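PDB 3K1Y: oxidoreductase from Corynebacterium diphtheriae, which probably binds FMN and catalyses electron transfer from NAD(P)H as a flavin-dependent reductase. Local coordinates for residues A[142-146]-A[147-151]; A[109-113]-A[114-118]; A[180-183]-A[184-188]; A[28-31]-A[32-36]. All coordinates share one frame; numbering follows the deposited sequence.

Interaction 1: A[142-146]-A[147-151]; sequences PLLSY and MRAVV
L144 is the bump of this contact, and the returning chain at 149-151 is the hollow that takes it. V151 presses one methyl, CG2, to 3.4 Å from L144 CB, the two side chains crossing at about a right angle, while A149 CB sits 3.7 Å from L144 CD1. T121 and I123 of strand 120-127 also touch L144. Further round the turn, the selenomethionine M147 lies alongside L143 and points the same way; a bend at its third torsion (-83°) brings CE to 3.7 Å from L143 CG. F108 of helix 102-110 touches both residues, and K97 of the third subunit packs on them as well. The backbone turns in a Schellman motif with R148, at positive phi, as the C-prime residue: A149 N bonds to L144 O at 2.9 Å, and R148 N reaches S145 O at 2.8 Å from above the carbonyl plane. Helix 135-146 thus stops and the chain passes into strand 150-159. In chemical terms, the carbonyls of L144 and S145 are satisfied by the chain's own N-H groups, while the leucines, M147, A149 and V151 meet through hydrocarbon and the selenomethionine methyl.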
ATOM      1  N   PRO A 142       5.248   1.803   6.162  1.00  7.92           N
ATOM      2  CA  PRO A 142       5.895   2.717   5.211  1.00  9.79           C
ATOM      3  C   PRO A 142       6.232   4.073   5.842  1.00 10.77           C
ATOM      4  O   PRO A 142       7.262   4.666   5.532  1.00 12.61           O
ATOM      5  CB  PRO A 142       4.864   2.849   4.094  1.00  9.26           C
ATOM      6  CG  PRO A 142       4.134   1.504   4.152  1.00  8.65           C
ATOM      7  CD  PRO A 142       3.959   1.316   5.644  1.00  6.86           C
ATOM      8  N   LEU A 143       5.360   4.552   6.730  1.00 14.11           N
ATOM      9  CA  LEU A 143       5.572   5.837   7.393  1.00 15.07           C
ATOM     10  C   LEU A 143       6.790   5.810   8.311  1.00 16.54           C
ATOM     11  O   LEU A 143       7.626   6.712   8.264  1.00 16.82           O
ATOM     12  CB  LEU A 143       4.333   6.238   8.203  1.00 13.86           C
ATOM     13  CG  LEU A 143       4.459   7.565   8.966  1.00 16.30           C
ATOM     14  CD1 LEU A 143       4.678   8.706   7.991  1.00 18.79           C
ATOM     15  CD2 LEU A 143       3.199   7.817   9.801  1.00 13.94           C
ATOM     16  N   LEU A 144       6.885   4.778   9.147  1.00 16.19           N
ATOM     17  CA  LEU A 144       8.007   4.648  10.072  1.00 16.90           C
ATOM     18  C   LEU A 144       9.302   4.345   9.332  1.00 18.15           C
ATOM     19  O   LEU A 144      10.374   4.808   9.732  1.00 18.64           O
ATOM     20  CB  LEU A 144       7.731   3.552  11.108  1.00 16.78           C
ATOM     21  CG  LEU A 144       7.015   3.972  12.398  1.00 17.41           C
ATOM     22  CD1 LEU A 144       7.924   4.886  13.208  1.00 16.83           C
ATOM     23  CD2 LEU A 144       5.702   4.673  12.077  1.00 15.88           C
ATOM     24  N   SER A 145       9.206   3.566   8.253  1.00 17.80           N
ATOM     25  CA  SER A 145      10.391   3.235   7.469  1.00 18.12           C
ATOM     26  C   SER A 145      10.905   4.461   6.740  1.00 18.30           C
ATOM     27  O   SER A 145      12.111   4.650   6.614  1.00 19.19           O
ATOM     28  CB  SER A 145      10.083   2.129   6.465  1.00 18.07           C
ATOM     29  OG  SER A 145       9.812   0.919   7.151  1.00 21.77           O
ATOM     30  N   TYR A 146       9.992   5.294   6.254  1.00 16.19           N
ATOM     31  CA  TYR A 146      10.401   6.508   5.568  1.00 17.58           C
ATOM     32  C   TYR A 146      11.235   7.386   6.501  1.00 18.36           C
ATOM     33  O   TYR A 146      12.104   8.124   6.049  1.00 19.70           O
ATOM     34  CB  TYR A 146       9.193   7.317   5.098  1.00 17.76           C
ATOM     35  CG  TYR A 146       9.601   8.662   4.545  1.00 18.19           C
ATOM     36  CD1 TYR A 146      10.281   8.761   3.327  1.00 19.42           C
ATOM     37  CD2 TYR A 146       9.372   9.830   5.269  1.00 21.78           C
ATOM     38  CE1 TYR A 146      10.723  10.000   2.849  1.00 23.03           C
ATOM     39  CE2 TYR A 146       9.811  11.067   4.804  1.00 23.71           C
ATOM     40  CZ  TYR A 146      10.482  11.149   3.599  1.00 24.60           C
ATOM     41  OH  TYR A 146      10.917  12.376   3.155  1.00 26.84           O
HETATM   42  N   MSE A 147      10.958   7.326   7.799  1.00 48.13           N
HETATM   43  CA  MSE A 147      11.722   8.130   8.738  1.00 49.24           C
HETATM   44  C   MSE A 147      12.928   7.370   9.255  1.00 50.81           C
HETATM   45  O   MSE A 147      13.622   7.814  10.169  1.00 51.95           O
HETATM   46  CB  MSE A 147      10.839   8.593   9.886  1.00 47.97           C
HETATM   47  CG  MSE A 147       9.956   9.746   9.477  1.00 47.57           C
HETATM   48 SE   MSE A 147       8.819  10.370  10.868  1.00 44.73          SE
HETATM   49  CE  MSE A 147       7.410   9.078  10.645  1.00 43.05           C
ATOM     50  N   ARG A 148      13.167   6.218   8.640  1.00 16.62           N
ATOM     51  CA  ARG A 148      14.290   5.366   8.976  1.00 17.40           C
ATOM     52  C   ARG A 148      14.239   4.730  10.357  1.00 16.78           C
ATOM     53  O   ARG A 148      15.275   4.394  10.934  1.00 17.81           O
ATOM     54  CB  ARG A 148      15.599   6.136   8.781  1.00 18.41           C
ATOM     55  CG  ARG A 148      15.818   6.604   7.348  1.00 18.85           C
ATOM     56  CD  ARG A 148      17.054   7.468   7.246  1.00 21.65           C
ATOM     57  NE  ARG A 148      18.259   6.742   7.641  1.00 28.30           N
ATOM     58  CZ  ARG A 148      19.434   7.319   7.867  1.00 28.28           C
ATOM     59  NH1 ARG A 148      19.553   8.631   7.737  1.00 29.85           N
ATOM     60  NH2 ARG A 148      20.481   6.590   8.228  1.00 27.40           N
ATOM     61  N   ALA A 149      13.034   4.568  10.890  1.00 18.59           N
ATOM     62  CA  ALA A 149      12.867   3.899  12.177  1.00 19.81           C
ATOM     63  C   ALA A 149      13.003   2.398  11.878  1.00 20.83           C
ATOM     64  O   ALA A 149      12.609   1.944  10.800  1.00 22.35           O
ATOM     65  CB  ALA A 149      11.487   4.184  12.740  1.00 18.24           C
ATOM     66  N   VAL A 150      13.577   1.621  12.788  1.00 19.65           N
ATOM     67  CA  VAL A 150      13.667   0.192  12.513  1.00 19.42           C
ATOM     68  C   VAL A 150      12.434  -0.420  13.166  1.00 18.41           C
ATOM     69  O   VAL A 150      12.317  -0.464  14.391  1.00 18.91           O
ATOM     70  CB  VAL A 150      15.027  -0.456  13.041  1.00 21.45           C
ATOM     71  CG1 VAL A 150      16.003   0.628  13.469  1.00 20.08           C
ATOM     72  CG2 VAL A 150      14.777  -1.455  14.156  1.00 21.04           C
ATOM     73  N   VAL A 151      11.495  -0.859  12.330  1.00 18.40           N
ATOM     74  CA  VAL A 151      10.245  -1.449  12.813  1.00 16.22           C
ATOM     75  C   VAL A 151      10.323  -2.960  13.003  1.00 17.17           C
ATOM     76  O   VAL A 151      10.586  -3.704  12.048  1.00 16.31           O
ATOM     77  CB  VAL A 151       9.081  -1.140  11.844  1.00 15.53           C
ATOM     78  CG1 VAL A 151       7.808  -1.831  12.313  1.00 13.29           C
ATOM     79  CG2 VAL A 151       8.860   0.361  11.771  1.00 13.30           C
TER

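Interaction 2: A[109-113]-A[114-118]; sequences DILDT and DALTG
L111 lays its CB against the methyl of A115, CB to CB at 3.8 Å, and sends its CD1 on to L116 CD1, 4.0 Å away, where the two leucines cross obliquely. Both leucines also rest on L83 of helix 74-85, and L111 touches T80 there too, so the short apolar patch faces the body of the subunit. Beyond it the chain doubles back. A type I beta turn runs from D112 to A115, closed by A115 N to D112 O at 3.2 Å; the N-H points nearly straight at the oxygen (164°), yet the donor stands well above the carbonyl plane. The methyl of A115 lies beside that same acceptor. A second type I turn, D114 to T117, overlaps the first, and water 1 bridges the pair: it donates to T113 O at 2.9 Å and accepts from L116 N at 2.6 Å. These turns belong to the connection from helix 102-110 to strand 120-127 in a three-layer alpha/beta fold of the flavodoxin type, whose parallel sheet has the strand order 2-1-3-4-5. On the outer side, D114 holds its CG between the backbone N and the carbonyl carbon (chi1 49°), which brings OD1 to 4.0 Å from D112 CB. The D112 and D114 carboxylates come no closer than 4.9 Å, D112 OD2 to D114 OD1, and would probably repel each other mildly. S84 OG is hydrogen-bonded to A115 O, and K97 NZ of the third subunit reaches L111 O.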
ATOM      1  N   ASP A 109       4.004  14.440  11.080  1.00 19.77           N
ATOM      2  CA  ASP A 109       4.313  15.537  10.166  1.00 20.94           C
ATOM      3  C   ASP A 109       5.117  16.625  10.881  1.00 22.33           C
ATOM      4  O   ASP A 109       6.011  17.243  10.304  1.00 21.98           O
ATOM      5  CB  ASP A 109       3.035  16.180   9.612  1.00 19.94           C
ATOM      6  CG  ASP A 109       2.214  15.232   8.762  1.00 19.45           C
ATOM      7  OD1 ASP A 109       2.789  14.298   8.165  1.00 19.13           O
ATOM      8  OD2 ASP A 109       0.989  15.439   8.675  1.00 18.25           O
ATOM      9  N   ILE A 110       4.781  16.850  12.147  1.00 25.18           N
ATOM     10  CA  ILE A 110       5.404  17.887  12.962  1.00 25.36           C
ATOM     11  C   ILE A 110       6.853  17.630  13.376  1.00 26.37           C
ATOM     12  O   ILE A 110       7.577  18.565  13.706  1.00 27.67           O
ATOM     13  CB  ILE A 110       4.526  18.152  14.236  1.00 25.04           C
ATOM     14  CG1 ILE A 110       4.117  19.615  14.274  1.00 24.89           C
ATOM     15  CG2 ILE A 110       5.262  17.774  15.518  1.00 24.59           C
ATOM     16  CD1 ILE A 110       3.231  20.029  13.117  1.00 30.43           C
ATOM     17  N   LEU A 111       7.271  16.369  13.353  1.00 16.68           N
ATOM     18  CA  LEU A 111       8.627  15.992  13.764  1.00 17.45           C
ATOM     19  C   LEU A 111       9.717  16.422  12.792  1.00 19.26           C
ATOM     20  O   LEU A 111       9.445  16.660  11.615  1.00 19.92           O
ATOM     21  CB  LEU A 111       8.709  14.476  13.950  1.00 16.31           C
ATOM     22  CG  LEU A 111       7.670  13.805  14.854  1.00 13.88           C
ATOM     23  CD1 LEU A 111       7.833  12.291  14.744  1.00 11.11           C
ATOM     24  CD2 LEU A 111       7.826  14.271  16.306  1.00  7.26           C
ATOM     25  N   ASP A 112      10.948  16.532  13.292  1.00 22.60           N
ATOM     26  CA  ASP A 112      12.078  16.890  12.439  1.00 25.62           C
ATOM     27  C   ASP A 112      12.272  15.736  11.458  1.00 26.12           C
ATOM     28  O   ASP A 112      11.810  14.622  11.694  1.00 24.93           O
ATOM     29  CB  ASP A 112      13.380  17.052  13.239  1.00 26.94           C
ATOM     30  CG  ASP A 112      13.373  18.257  14.160  1.00 31.47           C
ATOM     31  OD1 ASP A 112      12.783  19.297  13.786  1.00 35.20           O
ATOM     32  OD2 ASP A 112      13.981  18.170  15.252  1.00 34.12           O
ATOM     33  N   THR A 113      12.974  15.999  10.366  1.00 31.70           N
ATOM     34  CA  THR A 113      13.222  14.969   9.372  1.00 33.29           C
ATOM     35  C   THR A 113      13.842  13.726  10.003  1.00 32.53           C
ATOM     36  O   THR A 113      13.429  12.604   9.717  1.00 31.31           O
ATOM     37  CB  THR A 113      14.176  15.483   8.265  1.00 35.28           C
ATOM     38  OG1 THR A 113      13.598  16.629   7.625  1.00 37.67           O
ATOM     39  CG2 THR A 113      14.418  14.401   7.220  1.00 36.77           C
ATOM     40  N   ASP A 114      14.824  13.939  10.872  1.00 32.81           N
ATOM     41  CA  ASP A 114      15.547  12.845  11.519  1.00 33.12           C
ATOM     42  C   ASP A 114      15.188  12.561  12.977  1.00 30.95           C
ATOM     43  O   ASP A 114      16.011  12.036  13.729  1.00 31.23           O
ATOM     44  CB  ASP A 114      17.045  13.119  11.427  1.00 36.00           C
ATOM     45  CG  ASP A 114      17.401  14.530  11.858  1.00 42.73           C
ATOM     46  OD1 ASP A 114      16.841  15.006  12.873  1.00 48.82           O
ATOM     47  OD2 ASP A 114      18.248  15.161  11.185  1.00 51.66           O
ATOM     48  N   ALA A 115      13.964  12.890  13.371  1.00 22.77           N
ATOM     49  CA  ALA A 115      13.522  12.678  14.749  1.00 20.28           C
ATOM     50  C   ALA A 115      13.572  11.211  15.199  1.00 18.35           C
ATOM     51  O   ALA A 115      13.931  10.916  16.342  1.00 17.87           O
ATOM     52  CB  ALA A 115      12.108  13.224  14.922  1.00 19.02           C
ATOM     53  N   LEU A 116      13.234  10.300  14.289  1.00 21.89           N
ATOM     54  CA  LEU A 116      13.202   8.877  14.596  1.00 18.84           C
ATOM     55  C   LEU A 116      14.191   7.997  13.825  1.00 18.82           C
ATOM     56  O   LEU A 116      13.880   6.848  13.515  1.00 18.65           O
ATOM     57  CB  LEU A 116      11.787   8.355  14.359  1.00 16.83           C
ATOM     58  CG  LEU A 116      10.673   8.994  15.175  1.00 13.08           C
ATOM     59  CD1 LEU A 116       9.300   8.583  14.621  1.00  7.00           C
ATOM     60  CD2 LEU A 116      10.835   8.570  16.617  1.00 13.78           C
ATOM     61  N   THR A 117      15.377   8.506  13.519  1.00 11.19           N
ATOM     62  CA  THR A 117      16.345   7.696  12.784  1.00 12.22           C
ATOM     63  C   THR A 117      16.921   6.582  13.656  1.00 11.84           C
ATOM     64  O   THR A 117      17.428   6.844  14.748  1.00 11.36           O
ATOM     65  CB  THR A 117      17.513   8.553  12.259  1.00 14.32           C
ATOM     66  OG1 THR A 117      17.001   9.584  11.403  1.00 14.69           O
ATOM     67  CG2 THR A 117      18.505   7.682  11.480  1.00 13.53           C
ATOM     68  N   GLY A 118      16.838   5.345  13.173  1.00 15.10           N
ATOM     69  CA  GLY A 118      17.365   4.214  13.920  1.00 16.19           C
ATOM     70  C   GLY A 118      16.542   3.753  15.121  1.00 16.06           C
ATOM     71  O   GLY A 118      16.906   2.786  15.795  1.00 16.86           O
TER
HETATM   72  O   HOH W   1      13.352  10.478  11.721  1.00 27.02           O

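Interaction 3: A[180-183]-A[184-188]; sequences GELA and SLIVE
E181 O takes two backbone N-H groups, both weakly: L185 N at 3.4 Å, in the ordinary i to i+4 manner, and S184 N at 3.3 Å with a strongly bent angle (122°). The S184 N-H is itself shared, its sounder bond going to G180 O at 3.0 Å. A methyl of L185, CD2, also leans on the E181 carbonyl. One step on, L182 O receives I186 N at 2.9 Å, with the donor only slightly tilted from the carbonyl plane. The same oxygen is pressed by I186 CG1 at 3.0 Å, a tight approach that follows from CG1 lying anti to the carbonyl carbon of its own residue (chi1 -66°). From there CD1 reaches back to L182 CG at 4.0 Å, and the two side chains cross at a slant. V187 N continues the ladder to A183 O, and both valine methyls, CG1 and CG2, approach that oxygen from one side. This is the C-terminal part of helix 165-188, which packs on the parallel sheet: L182 touches P120 and I122 of strand 120-127, L185 meets V152 and P120, and I186 faces V38 of helix 26-44. The E181 side chain points away from 184-188, and its OE2 bonds T154 OG1, so its polar end is tied to strand 150-159. Chemically, the backbone bonds are uneven, long or bent at E181 O but sound at G180, L182 and A183, while the apolar side chains turn to the sheet and helix 26-44.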
ATOM      1  N   GLY A 180       9.226  -8.705  22.922  1.00 20.77           N
ATOM      2  CA  GLY A 180      10.550  -9.287  22.975  1.00 21.82           C
ATOM      3  C   GLY A 180      11.439  -8.729  21.885  1.00 22.03           C
ATOM      4  O   GLY A 180      12.601  -8.387  22.127  1.00 23.04           O
ATOM      5  N   GLU A 181      10.899  -8.636  20.674  1.00 18.83           N
ATOM      6  CA  GLU A 181      11.666  -8.107  19.552  1.00 18.22           C
ATOM      7  C   GLU A 181      12.155  -6.704  19.889  1.00 17.24           C
ATOM      8  O   GLU A 181      13.338  -6.390  19.741  1.00 18.47           O
ATOM      9  CB  GLU A 181      10.804  -8.069  18.283  1.00 16.85           C
ATOM     10  CG  GLU A 181      10.763  -9.375  17.501  1.00 16.78           C
ATOM     11  CD  GLU A 181       9.563  -9.456  16.556  1.00 16.22           C
ATOM     12  OE1 GLU A 181       9.269  -8.454  15.865  1.00 14.31           O
ATOM     13  OE2 GLU A 181       8.914 -10.528  16.502  1.00 14.69           O
ATOM     14  N   LEU A 182      11.242  -5.863  20.360  1.00 22.90           N
ATOM     15  CA  LEU A 182      11.595  -4.497  20.706  1.00 22.60           C
ATOM     16  C   LEU A 182      12.562  -4.451  21.898  1.00 24.50           C
ATOM     17  O   LEU A 182      13.502  -3.644  21.910  1.00 25.33           O
ATOM     18  CB  LEU A 182      10.322  -3.695  20.997  1.00 20.58           C
ATOM     19  CG  LEU A 182      10.431  -2.207  21.335  1.00 17.76           C
ATOM     20  CD1 LEU A 182      11.265  -1.465  20.302  1.00 17.93           C
ATOM     21  CD2 LEU A 182       9.034  -1.625  21.394  1.00 15.30           C
ATOM     22  N   ALA A 183      12.353  -5.327  22.880  1.00 10.40           N
ATOM     23  CA  ALA A 183      13.218  -5.362  24.059  1.00 11.82           C
ATOM     24  C   ALA A 183      14.661  -5.670  23.684  1.00 14.16           C
ATOM     25  O   ALA A 183      15.591  -5.122  24.276  1.00 16.41           O
ATOM     26  CB  ALA A 183      12.709  -6.382  25.071  1.00 11.78           C
ATOM     27  N   SER A 184      14.856  -6.548  22.708  1.00 12.48           N
ATOM     28  CA  SER A 184      16.206  -6.877  22.288  1.00 13.94           C
ATOM     29  C   SER A 184      16.913  -5.669  21.703  1.00 14.01           C
ATOM     30  O   SER A 184      18.064  -5.398  22.051  1.00 15.49           O
ATOM     31  CB  SER A 184      16.204  -8.015  21.267  1.00 13.92           C
ATOM     32  OG  SER A 184      16.221  -9.263  21.925  1.00 14.46           O
ATOM     33  N   LEU A 185      16.245  -4.953  20.799  1.00 18.89           N
ATOM     34  CA  LEU A 185      16.861  -3.767  20.205  1.00 19.84           C
ATOM     35  C   LEU A 185      17.160  -2.759  21.316  1.00 20.40           C
ATOM     36  O   LEU A 185      18.215  -2.127  21.331  1.00 20.68           O
ATOM     37  CB  LEU A 185      15.937  -3.122  19.158  1.00 17.58           C
ATOM     38  CG  LEU A 185      15.845  -3.639  17.708  1.00 17.19           C
ATOM     39  CD1 LEU A 185      16.814  -4.784  17.464  1.00 16.47           C
ATOM     40  CD2 LEU A 185      14.417  -4.070  17.424  1.00 16.03           C
ATOM     41  N   ILE A 186      16.235  -2.633  22.261  1.00 20.95           N
ATOM     42  CA  ILE A 186      16.404  -1.693  23.362  1.00 23.10           C
ATOM     43  C   ILE A 186      17.649  -1.899  24.230  1.00 27.03           C
ATOM     44  O   ILE A 186      18.380  -0.943  24.499  1.00 27.08           O
ATOM     45  CB  ILE A 186      15.148  -1.677  24.281  1.00 22.24           C
ATOM     46  CG1 ILE A 186      13.960  -1.106  23.497  1.00 18.43           C
ATOM     47  CG2 ILE A 186      15.430  -0.861  25.555  1.00 21.05           C
ATOM     48  CD1 ILE A 186      12.745  -0.829  24.320  1.00 24.93           C
ATOM     49  N   VAL A 187      17.901  -3.130  24.667  1.00 17.59           N
ATOM     50  CA  VAL A 187      19.055  -3.387  25.530  1.00 22.91           C
ATOM     51  C   VAL A 187      20.338  -3.542  24.738  1.00 27.09           C
ATOM     52  O   VAL A 187      21.428  -3.540  25.300  1.00 29.09           O
ATOM     53  CB  VAL A 187      18.841  -4.648  26.407  1.00 24.13           C
ATOM     54  CG1 VAL A 187      17.546  -4.506  27.190  1.00 21.81           C
ATOM     55  CG2 VAL A 187      18.823  -5.910  25.540  1.00 23.80           C
ATOM     56  N   GLU A 188      20.195  -3.678  23.427  1.00 50.88           N
ATOM     57  CA  GLU A 188      21.328  -3.822  22.530  1.00 55.23           C
ATOM     58  C   GLU A 188      22.065  -2.489  22.437  1.00 57.32           C
ATOM     59  O   GLU A 188      23.290  -2.433  22.548  1.00 59.61           O
ATOM     60  CB  GLU A 188      20.827  -4.228  21.149  1.00 54.39           C
ATOM     61  CG  GLU A 188      21.905  -4.417  20.103  1.00 57.91           C
ATOM     62  CD  GLU A 188      21.346  -4.295  18.698  1.00 59.38           C
ATOM     63  OE1 GLU A 188      20.969  -3.168  18.304  1.00 57.66           O
ATOM     64  OE2 GLU A 188      21.270  -5.325  17.996  1.00 59.17           O
TER

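Interaction 4: A[28-31]-A[32-36]; sequences RQIA and DSISE
R28 and D32, one turn apart on helix 26-44, form the ionic part of the contact. NE of the arginine donates to D32 OD1 at 2.8 Å, on the syn side of that oxygen; OD1 itself lies at the edge of the guanidinium, close to its plane. The two flat groups are nonetheless turned 75° apart, so the bridge is made through OD1. A bend at the second torsion of R28 (49°) folds the chain back over D32, and NH1 has a salt bridge of its own to E55 OE2; the two carboxylates together would fix the rotation of the head group.

Backbone bonds run i to i+4: the N-H groups of D32, S33, I34 and S35 bond the carbonyls of R28, Q29, I30 and A31 in turn, the shortest being I34 N to I30 O at 2.8 Å.

The apolar part is I30 beside I34, pointing the same way with CG1 to CG1 at 4.1 Å. Both touch V156 of strand 150-159, and I34 also reaches I122 and A124. Helix 26-44 links strand 12-18 to strand 49-55, the helix of the first beta-alpha-beta crossover of the flavodoxin-like fold.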
ATOM      1  N   ARG A  28      -5.539   3.315  23.675  1.00 19.61           N
ATOM      2  CA  ARG A  28      -4.675   3.455  24.837  1.00 19.15           C
ATOM      3  C   ARG A  28      -4.558   2.128  25.576  1.00 19.15           C
ATOM      4  O   ARG A  28      -3.547   1.863  26.229  1.00 18.93           O
ATOM      5  CB  ARG A  28      -5.202   4.535  25.787  1.00 19.26           C
ATOM      6  CG  ARG A  28      -4.433   4.644  27.113  1.00 20.60           C
ATOM      7  CD  ARG A  28      -2.925   4.714  26.884  1.00 21.03           C
ATOM      8  NE  ARG A  28      -2.178   5.019  28.102  1.00 20.89           N
ATOM      9  CZ  ARG A  28      -2.282   6.165  28.770  1.00 20.86           C
ATOM     10  NH1 ARG A  28      -3.104   7.113  28.339  1.00 17.80           N
ATOM     11  NH2 ARG A  28      -1.564   6.371  29.863  1.00 21.52           N
ATOM     12  N   GLN A  29      -5.585   1.293  25.462  1.00 25.96           N
ATOM     13  CA  GLN A  29      -5.573  -0.009  26.127  1.00 27.40           C
ATOM     14  C   GLN A  29      -4.565  -0.986  25.505  1.00 25.83           C
ATOM     15  O   GLN A  29      -3.827  -1.657  26.231  1.00 26.29           O
ATOM     16  CB  GLN A  29      -6.978  -0.616  26.131  1.00 28.15           C
ATOM     17  CG  GLN A  29      -7.997   0.281  26.831  1.00 34.71           C
ATOM     18  CD  GLN A  29      -9.425  -0.248  26.774  1.00 41.28           C
ATOM     19  OE1 GLN A  29      -9.943  -0.573  25.700  1.00 43.28           O
ATOM     20  NE2 GLN A  29     -10.074  -0.317  27.932  1.00 38.96           N
ATOM     21  N   ILE A  30      -4.514  -1.070  24.177  1.00 13.47           N
ATOM     22  CA  ILE A  30      -3.557  -1.984  23.568  1.00 12.15           C
ATOM     23  C   ILE A  30      -2.162  -1.393  23.715  1.00 11.82           C
ATOM     24  O   ILE A  30      -1.174  -2.117  23.834  1.00 10.96           O
ATOM     25  CB  ILE A  30      -3.853  -2.246  22.075  1.00 11.55           C
ATOM     26  CG1 ILE A  30      -2.821  -3.234  21.536  1.00 11.14           C
ATOM     27  CG2 ILE A  30      -3.837  -0.933  21.279  1.00  9.83           C
ATOM     28  CD1 ILE A  30      -3.063  -3.668  20.124  1.00 26.97           C
ATOM     29  N   ALA A  31      -2.095  -0.066  23.729  1.00 12.58           N
ATOM     30  CA  ALA A  31      -0.829   0.631  23.893  1.00 13.43           C
ATOM     31  C   ALA A  31      -0.252   0.266  25.262  1.00 14.33           C
ATOM     32  O   ALA A  31       0.938  -0.013  25.388  1.00 14.56           O
ATOM     33  CB  ALA A  31      -1.047   2.132  23.795  1.00 12.39           C
ATOM     34  N   ASP A  32      -1.100   0.267  26.284  1.00 16.34           N
ATOM     35  CA  ASP A  32      -0.656  -0.083  27.632  1.00 18.87           C
ATOM     36  C   ASP A  32      -0.236  -1.546  27.698  1.00 19.27           C
ATOM     37  O   ASP A  32       0.757  -1.880  28.351  1.00 20.78           O
ATOM     38  CB  ASP A  32      -1.758   0.182  28.668  1.00 19.95           C
ATOM     39  CG  ASP A  32      -2.041   1.663  28.849  1.00 22.62           C
ATOM     40  OD1 ASP A  32      -1.147   2.477  28.535  1.00 25.00           O
ATOM     41  OD2 ASP A  32      -3.148   2.012  29.317  1.00 27.15           O
ATOM     42  N   SER A  33      -0.985  -2.418  27.031  1.00 14.91           N
ATOM     43  CA  SER A  33      -0.633  -3.829  27.034  1.00 16.33           C
ATOM     44  C   SER A  33       0.733  -3.980  26.410  1.00 15.97           C
ATOM     45  O   SER A  33       1.577  -4.729  26.905  1.00 18.06           O
ATOM     46  CB  SER A  33      -1.643  -4.655  26.238  1.00 16.30           C
ATOM     47  OG  SER A  33      -2.824  -4.861  26.989  1.00 18.44           O
ATOM     48  N   ILE A  34       0.962  -3.248  25.327  1.00 16.27           N
ATOM     49  CA  ILE A  34       2.241  -3.340  24.648  1.00 15.98           C
ATOM     50  C   ILE A  34       3.390  -2.851  25.527  1.00 16.79           C
ATOM     51  O   ILE A  34       4.381  -3.560  25.684  1.00 17.16           O
ATOM     52  CB  ILE A  34       2.236  -2.563  23.303  1.00 14.92           C
ATOM     53  CG1 ILE A  34       1.164  -3.138  22.375  1.00 13.60           C
ATOM     54  CG2 ILE A  34       3.606  -2.683  22.626  1.00 14.03           C
ATOM     55  CD1 ILE A  34       1.194  -2.595  20.964  1.00 22.45           C
ATOM     56  N   SER A  35       3.266  -1.668  26.122  1.00 19.55           N
ATOM     57  CA  SER A  35       4.361  -1.162  26.950  1.00 20.74           C
ATOM     58  C   SER A  35       4.580  -1.961  28.227  1.00 21.82           C
ATOM     59  O   SER A  35       5.690  -1.987  28.751  1.00 23.24           O
ATOM     60  CB  SER A  35       4.173   0.326  27.270  1.00 19.72           C
ATOM     61  OG  SER A  35       2.847   0.610  27.648  1.00 19.59           O
ATOM     62  N   GLU A  36       3.532  -2.610  28.727  1.00 25.44           N
ATOM     63  CA  GLU A  36       3.653  -3.434  29.930  1.00 28.02           C
ATOM     64  C   GLU A  36       4.483  -4.662  29.578  1.00 26.92           C
ATOM     65  O   GLU A  36       5.385  -5.051  30.312  1.00 29.39           O
ATOM     66  CB  GLU A  36       2.275  -3.869  30.430  1.00 28.56           C
ATOM     67  CG  GLU A  36       1.806  -3.119  31.670  1.00 36.45           C
ATOM     68  CD  GLU A  36       0.402  -2.534  31.526  1.00 45.34           C
ATOM     69  OE1 GLU A  36      -0.552  -3.295  31.234  1.00 48.22           O
ATOM     70  OE2 GLU A  36       0.257  -1.303  31.712  1.00 46.48           O
TER

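How the interactions relate
All four contacts are local, lie in series along the chain and neither nest nor cross. Interaction 4 comes first, within helix 26-44 between strands 12-18 and 49-55. Interaction 2 follows, closing the turns between helix 102-110 and strand 120-127; interaction 1 then ends helix 135-146 and opens strand 150-159. Interactions 1 and 2 touch: R148 O is 2.9 Å from G118 N, a probable hydrogen bond that joins the two connections, and both meet the third subunit. Interaction 3, late in helix 165-188, touches interaction 1 through V150 and L185. Interaction 4 lies across the chain's centre from interactions 1 and 2, its centre about 21 Å from that of interaction 1.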